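PDB 5JM6: aminopeptidase-like protein from Chaetomium thermophilum, which probably acts as a zinc-dependent metalloaminopeptidase of the M18 family, assembles into a dodecamer and is probably, like yeast Ape1, a cargo of the Cvt pathway. Local coordinates for residues W169-K183 against S276-Q288. Residues are numbered along the deposited sequence; the frame is centred on the assembly and turned at random.
Sequences WWDRDLSVGGRVIVK and SILNWELELFDAQ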
loop_
_atom_site.group_PDB
_atom_site.type_symbol
_atom_site.label_atom_id
_atom_site.label_comp_id
_atom_site.label_asym_id
_atom_site.label_seq_id
_atom_site.Cartn_x
_atom_site.Cartn_y
_atom_site.Cartn_z
ATOM N N TRP A 169 12.850 -31.132 -1.543
ATOM C CA TRP A 169 14.119 -31.624 -2.091
ATOM C C TRP A 169 15.355 -31.201 -1.292
ATOM O O TRP A 169 16.445 -31.727 -1.513
ATOM C CB TRP A 169 14.277 -31.166 -3.545
ATOM C CG TRP A 169 13.587 -32.070 -4.512
ATOM C CD1 TRP A 169 12.244 -32.172 -4.719
ATOM C CD2 TRP A 169 14.203 -33.014 -5.397
ATOM N NE1 TRP A 169 11.982 -33.120 -5.678
ATOM C CE2 TRP A 169 13.168 -33.653 -6.110
ATOM C CE3 TRP A 169 15.527 -33.384 -5.654
ATOM C CZ2 TRP A 169 13.416 -34.635 -7.065
ATOM C CZ3 TRP A 169 15.771 -34.361 -6.604
ATOM C CH2 TRP A 169 14.721 -34.975 -7.297
ATOM N N TRP A 170 15.186 -30.254 -0.372
ATOM C CA TRP A 170 16.291 -29.791 0.465
ATOM C C TRP A 170 16.704 -30.843 1.491
ATOM O O TRP A 170 15.854 -31.541 2.043
ATOM C CB TRP A 170 15.916 -28.507 1.205
ATOM C CG TRP A 170 15.647 -27.303 0.354
ATOM C CD1 TRP A 170 14.474 -26.985 -0.262
ATOM C CD2 TRP A 170 16.555 -26.229 0.064
ATOM N NE1 TRP A 170 14.597 -25.793 -0.932
ATOM C CE2 TRP A 170 15.865 -25.309 -0.750
ATOM C CE3 TRP A 170 17.887 -25.965 0.399
ATOM C CZ2 TRP A 170 16.459 -24.141 -1.228
ATOM C CZ3 TRP A 170 18.475 -24.804 -0.076
ATOM C CH2 TRP A 170 17.761 -23.908 -0.882
ATOM N N ASP A 171 18.006 -30.928 1.759
ATOM C CA ASP A 171 18.554 -31.839 2.767
ATOM C C ASP A 171 18.082 -33.282 2.587
ATOM O O ASP A 171 17.717 -33.950 3.554
ATOM C CB ASP A 171 18.202 -31.358 4.180
ATOM C CG ASP A 171 18.778 -29.987 4.499
ATOM O OD1 ASP A 171 18.171 -29.269 5.321
ATOM O OD2 ASP A 171 19.833 -29.628 3.936
ATOM N N ARG A 172 18.085 -33.754 1.346
ATOM C CA ARG A 172 17.803 -35.156 1.066
ATOM C C ARG A 172 19.078 -35.817 0.563
ATOM O O ARG A 172 19.929 -35.154 -0.032
ATOM C CB ARG A 172 16.680 -35.301 0.036
ATOM C CG ARG A 172 15.372 -34.629 0.426
ATOM C CD ARG A 172 14.572 -35.465 1.415
ATOM N NE ARG A 172 13.247 -34.896 1.646
ATOM C CZ ARG A 172 12.339 -35.414 2.467
ATOM N NH1 ARG A 172 12.607 -36.521 3.145
ATOM N NH2 ARG A 172 11.159 -34.827 2.606
ATOM N N ASP A 173 19.210 -37.121 0.785
ATOM C CA ASP A 173 20.406 -37.818 0.339
ATOM C C ASP A 173 20.171 -38.250 -1.095
ATOM O O ASP A 173 19.387 -39.159 -1.359
ATOM C CB ASP A 173 20.704 -39.039 1.218
ATOM C CG ASP A 173 21.052 -38.672 2.650
ATOM O OD1 ASP A 173 20.875 -37.499 3.038
ATOM O OD2 ASP A 173 21.497 -39.572 3.394
ATOM N N LEU A 174 20.881 -37.620 -2.021
ATOM C CA LEU A 174 20.602 -37.818 -3.434
ATOM C C LEU A 174 21.649 -38.699 -4.083
ATOM O O LEU A 174 22.846 -38.549 -3.842
ATOM C CB LEU A 174 20.526 -36.477 -4.168
ATOM C CG LEU A 174 19.590 -35.410 -3.601
ATOM C CD1 LEU A 174 19.750 -34.110 -4.376
ATOM C CD2 LEU A 174 18.142 -35.879 -3.624
ATOM N N SER A 175 21.185 -39.626 -4.909
ATOM C CA SER A 175 22.082 -40.435 -5.706
ATOM C C SER A 175 21.866 -40.070 -7.166
ATOM O O SER A 175 21.028 -39.223 -7.483
ATOM C CB SER A 175 21.839 -41.926 -5.463
ATOM O OG SER A 175 22.931 -42.701 -5.927
ATOM N N VAL A 176 22.624 -40.701 -8.052
ATOM C CA VAL A 176 22.541 -40.392 -9.470
ATOM C C VAL A 176 22.384 -41.687 -10.261
ATOM O O VAL A 176 22.860 -42.743 -9.844
ATOM C CB VAL A 176 23.785 -39.598 -9.947
ATOM C CG1 VAL A 176 25.040 -40.454 -9.865
ATOM C CG2 VAL A 176 23.581 -39.057 -11.356
ATOM N N GLY A 177 21.684 -41.604 -11.385
ATOM C CA GLY A 177 21.467 -42.759 -12.230
ATOM C C GLY A 177 20.892 -42.345 -13.564
ATOM O O GLY A 177 20.524 -41.188 -13.764
ATOM N N GLY A 178 20.833 -43.291 -14.491
ATOM C CA GLY A 178 20.311 -43.005 -15.808
ATOM C C GLY A 178 20.966 -43.888 -16.844
ATOM O O GLY A 178 21.439 -44.984 -16.541
ATOM N N ARG A 179 20.992 -43.403 -18.076
ATOM C CA ARG A 179 21.607 -44.143 -19.161
ATOM C C ARG A 179 22.848 -43.440 -19.697
ATOM O O ARG A 179 22.962 -42.215 -19.641
ATOM C CB ARG A 179 20.607 -44.353 -20.287
ATOM C CG ARG A 179 20.142 -43.067 -20.926
ATOM C CD ARG A 179 19.337 -43.377 -22.157
ATOM N NE ARG A 179 18.851 -42.176 -22.821
ATOM C CZ ARG A 179 17.957 -42.195 -23.801
ATOM N NH1 ARG A 179 17.460 -43.352 -24.215
ATOM N NH2 ARG A 179 17.558 -41.062 -24.363
ATOM N N VAL A 180 23.775 -44.237 -20.214
ATOM C CA VAL A 180 24.999 -43.723 -20.806
ATOM C C VAL A 180 25.080 -44.161 -22.260
ATOM O O VAL A 180 24.787 -45.312 -22.584
ATOM C CB VAL A 180 26.248 -44.217 -20.050
ATOM C CG1 VAL A 180 27.492 -43.509 -20.558
ATOM C CG2 VAL A 180 26.083 -44.009 -18.554
ATOM N N ILE A 181 25.474 -43.245 -23.138
ATOM C CA ILE A 181 25.663 -43.605 -24.531
ATOM C C ILE A 181 27.126 -43.979 -24.717
ATOM O O ILE A 181 28.007 -43.120 -24.727
ATOM C CB ILE A 181 25.266 -42.454 -25.469
ATOM C CG1 ILE A 181 23.901 -41.893 -25.063
ATOM C CG2 ILE A 181 25.239 -42.922 -26.906
ATOM C CD1 ILE A 181 22.775 -42.902 -25.151
ATOM N N VAL A 182 27.366 -45.273 -24.890
ATOM C CA VAL A 182 28.715 -45.819 -24.881
ATOM C C VAL A 182 29.131 -46.233 -26.283
ATOM O O VAL A 182 28.306 -46.678 -27.083
ATOM C CB VAL A 182 28.821 -47.028 -23.903
ATOM C CG1 VAL A 182 29.921 -48.009 -24.312
ATOM C CG2 VAL A 182 29.036 -46.542 -22.476
ATOM N N LYS A 183 30.414 -46.067 -26.578
ATOM C CA LYS A 183 30.973 -46.546 -27.824
ATOM C C LYS A 183 31.673 -47.871 -27.561
ATOM O O LYS A 183 32.733 -47.903 -26.938
ATOM C CB LYS A 183 31.953 -45.527 -28.396
ATOM C CG LYS A 183 32.391 -45.835 -29.802
ATOM C CD LYS A 183 31.166 -45.870 -30.692
ATOM C CE LYS A 183 31.420 -45.216 -32.035
ATOM N NZ LYS A 183 30.296 -45.464 -32.983
ATOM N N SER A 276 35.202 -42.967 -24.537
ATOM C CA SER A 276 34.206 -43.960 -24.934
ATOM C C SER A 276 32.782 -43.543 -24.573
ATOM O O SER A 276 31.819 -44.189 -24.987
ATOM C CB SER A 276 34.513 -45.312 -24.291
ATOM O OG SER A 276 35.753 -45.826 -24.739
ATOM N N ILE A 277 32.648 -42.482 -23.786
ATOM C CA ILE A 277 31.328 -41.970 -23.442
ATOM C C ILE A 277 30.987 -40.792 -24.346
ATOM O O ILE A 277 31.636 -39.747 -24.296
ATOM C CB ILE A 277 31.246 -41.550 -21.963
ATOM C CG1 ILE A 277 31.554 -42.749 -21.064
ATOM C CG2 ILE A 277 29.871 -40.986 -21.645
ATOM C CD1 ILE A 277 31.444 -42.459 -19.588
ATOM N N LEU A 278 29.988 -40.986 -25.202
ATOM C CA LEU A 278 29.556 -39.957 -26.142
ATOM C C LEU A 278 28.617 -38.955 -25.475
ATOM O O LEU A 278 28.591 -37.776 -25.834
ATOM C CB LEU A 278 28.877 -40.598 -27.356
ATOM C CG LEU A 278 29.609 -41.773 -28.018
ATOM C CD1 LEU A 278 28.787 -42.356 -29.157
ATOM C CD2 LEU A 278 30.989 -41.366 -28.514
ATOM N N ASN A 279 27.863 -39.441 -24.495
ATOM C CA ASN A 279 26.870 -38.654 -23.776
ATOM C C ASN A 279 26.268 -39.519 -22.681
ATOM O O ASN A 279 26.507 -40.726 -22.639
ATOM C CB ASN A 279 25.768 -38.155 -24.716
ATOM C CG ASN A 279 25.335 -36.734 -24.409
ATOM O OD1 ASN A 279 24.700 -36.471 -23.388
ATOM N ND2 ASN A 279 25.670 -35.809 -25.302
ATOM N N TRP A 280 25.505 -38.908 -21.786
ATOM C CA TRP A 280 24.694 -39.686 -20.865
ATOM C C TRP A 280 23.456 -38.906 -20.457
ATOM O O TRP A 280 23.402 -37.684 -20.593
ATOM C CB TRP A 280 25.491 -40.118 -19.624
ATOM C CG TRP A 280 26.080 -39.016 -18.774
ATOM C CD1 TRP A 280 25.506 -37.818 -18.455
ATOM C CD2 TRP A 280 27.320 -39.065 -18.057
ATOM N NE1 TRP A 280 26.333 -37.100 -17.626
ATOM C CE2 TRP A 280 27.451 -37.846 -17.363
ATOM C CE3 TRP A 280 28.340 -40.015 -17.949
ATOM C CZ2 TRP A 280 28.559 -37.555 -16.572
ATOM C CZ3 TRP A 280 29.441 -39.720 -17.166
ATOM C CH2 TRP A 280 29.541 -38.500 -16.488
ATOM N N GLU A 281 22.446 -39.630 -19.998
ATOM C CA GLU A 281 21.265 -39.002 -19.445
ATOM C C GLU A 281 21.158 -39.406 -17.985
ATOM O O GLU A 281 20.761 -40.526 -17.675
ATOM C CB GLU A 281 20.027 -39.425 -20.235
ATOM C CG GLU A 281 19.128 -38.283 -20.655
ATOM C CD GLU A 281 18.125 -38.701 -21.711
ATOM O OE1 GLU A 281 16.925 -38.402 -21.543
ATOM O OE2 GLU A 281 18.539 -39.324 -22.712
ATOM N N LEU A 282 21.482 -38.480 -17.091
ATOM C CA LEU A 282 21.541 -38.794 -15.671
ATOM C C LEU A 282 20.687 -37.821 -14.880
ATOM O O LEU A 282 20.577 -36.646 -15.230
ATOM C CB LEU A 282 22.986 -38.766 -15.163
ATOM C CG LEU A 282 23.978 -39.726 -15.827
ATOM C CD1 LEU A 282 25.379 -39.508 -15.287
ATOM C CD2 LEU A 282 23.552 -41.165 -15.616
ATOM N N GLU A 283 20.076 -38.323 -13.815
ATOM C CA GLU A 283 19.241 -37.500 -12.958
ATOM C C GLU A 283 19.549 -37.779 -11.496
ATOM O O GLU A 283 20.197 -38.773 -11.166
ATOM C CB GLU A 283 17.761 -37.753 -13.247
ATOM C CG GLU A 283 17.359 -39.213 -13.136
ATOM C CD GLU A 283 15.967 -39.479 -13.672
ATOM O OE1 GLU A 283 15.701 -39.128 -14.841
ATOM O OE2 GLU A 283 15.140 -40.041 -12.923
ATOM N N LEU A 284 19.091 -36.890 -10.627
ATOM C CA LEU A 284 19.217 -37.098 -9.196
ATOM C C LEU A 284 17.917 -37.672 -8.652
ATOM O O LEU A 284 16.830 -37.253 -9.046
ATOM C CB LEU A 284 19.575 -35.791 -8.487
ATOM C CG LEU A 284 20.862 -35.132 -8.987
ATOM C CD1 LEU A 284 21.151 -33.847 -8.227
ATOM C CD2 LEU A 284 22.032 -36.099 -8.882
ATOM N N PHE A 285 18.034 -38.652 -7.764
ATOM C CA PHE A 285 16.866 -39.222 -7.110
ATOM C C PHE A 285 17.170 -39.446 -5.638
ATOM O O PHE A 285 18.331 -39.464 -5.231
ATOM C CB PHE A 285 16.440 -40.532 -7.779
ATOM C CG PHE A 285 17.511 -41.589 -7.793
ATOM C CD1 PHE A 285 18.406 -41.670 -8.846
ATOM C CD2 PHE A 285 17.614 -42.505 -6.759
ATOM C CE1 PHE A 285 19.389 -42.642 -8.865
ATOM C CE2 PHE A 285 18.595 -43.480 -6.773
ATOM C CZ PHE A 285 19.484 -43.547 -7.827
ATOM N N ASP A 286 16.124 -39.617 -4.842
ATOM C CA ASP A 286 16.297 -39.808 -3.411
ATOM C C ASP A 286 16.806 -41.219 -3.123
ATOM O O ASP A 286 16.192 -42.209 -3.525
ATOM C CB ASP A 286 14.981 -39.538 -2.678
ATOM C CG ASP A 286 15.103 -39.694 -1.175
ATOM O OD1 ASP A 286 16.236 -39.648 -0.648
ATOM O OD2 ASP A 286 14.053 -39.853 -0.518
ATOM N N ALA A 287 17.935 -41.294 -2.423
ATOM C CA ALA A 287 18.599 -42.563 -2.142
ATOM C C ALA A 287 17.858 -43.400 -1.108
ATOM O O ALA A 287 18.132 -44.590 -0.958
ATOM C CB ALA A 287 20.024 -42.313 -1.672
ATOM N N GLN A 288 16.935 -42.782 -0.385
ATOM C CA GLN A 288 16.253 -43.490 0.686
ATOM C C GLN A 288 15.324 -44.553 0.116
ATOM O O GLN A 288 14.499 -44.261 -0.751
ATOM C CB GLN A 288 15.479 -42.514 1.568
ATOM C CG GLN A 288 15.077 -43.100 2.903
ATOM C CD GLN A 288 14.466 -42.069 3.822
ATOM O OE1 GLN A 288 14.192 -40.941 3.413
ATOM N NE2 GLN A 288 14.252 -42.447 5.075
#
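Arg-179 and Glu-281 face each other as a hydrogen-bonded pair of antiparallel strands 174-183 and 277-286, their side chains running alongside and pointing the same way. With CG set between the backbone N and carbonyl carbon (chi1 63°) and the chain extended to NE, the guanidinium turns its edge to Glu-281. Both NE (2.9 Å) and NH2 (2.6 Å) of Arg-179 bond to Glu-281 OE2: NH2 meets this oxygen on the syn side, NE from above the carboxylate plane, the two planar groups being turned 69° apart. Asp-429 of a third subunit forms a salt bridge with Arg-179 NH2, and its Ser-430 bonds to Glu-281 OE2, which makes the pair part of a subunit interface. A leucine in place of Arg-179 would probably leave the carboxylate of Glu-281 and Asp-429 of that subunit without their cationic mate.

Further along the same face, the Phe-285 ring reaches across to strand 174-183, one face toward Ser-175 and its edge to Gly-177 CA, which lies in the ring plane. Ser-175 CB makes an off-centre CH-pi contact, 4.1 Å from the ring centroid. Gly-178 adopts backbone angles suited to glycine. On the other face, Val-180 CG1 packs obliquely against Ile-277 CG2 (3.6 Å), and Val-176 lies against Leu-284, CB to CD2 4.1 Å. A beta bulge shifts the register by one between Ile-181 and Val-182.

These are inner strands of a six-stranded antiparallel sheet, separate from the nine-stranded mixed sheet and, as in other M18 peptidases, probably part of the domain that builds the oligomer. Strand 190-196 lies beyond 174-183 and strand 139-141 beyond 277-286. Helix 259-268 covers the face of Val-180, Ile-277 and Trp-280, whereas Phe-69 of helix 68-81 touches Arg-179 and Glu-281.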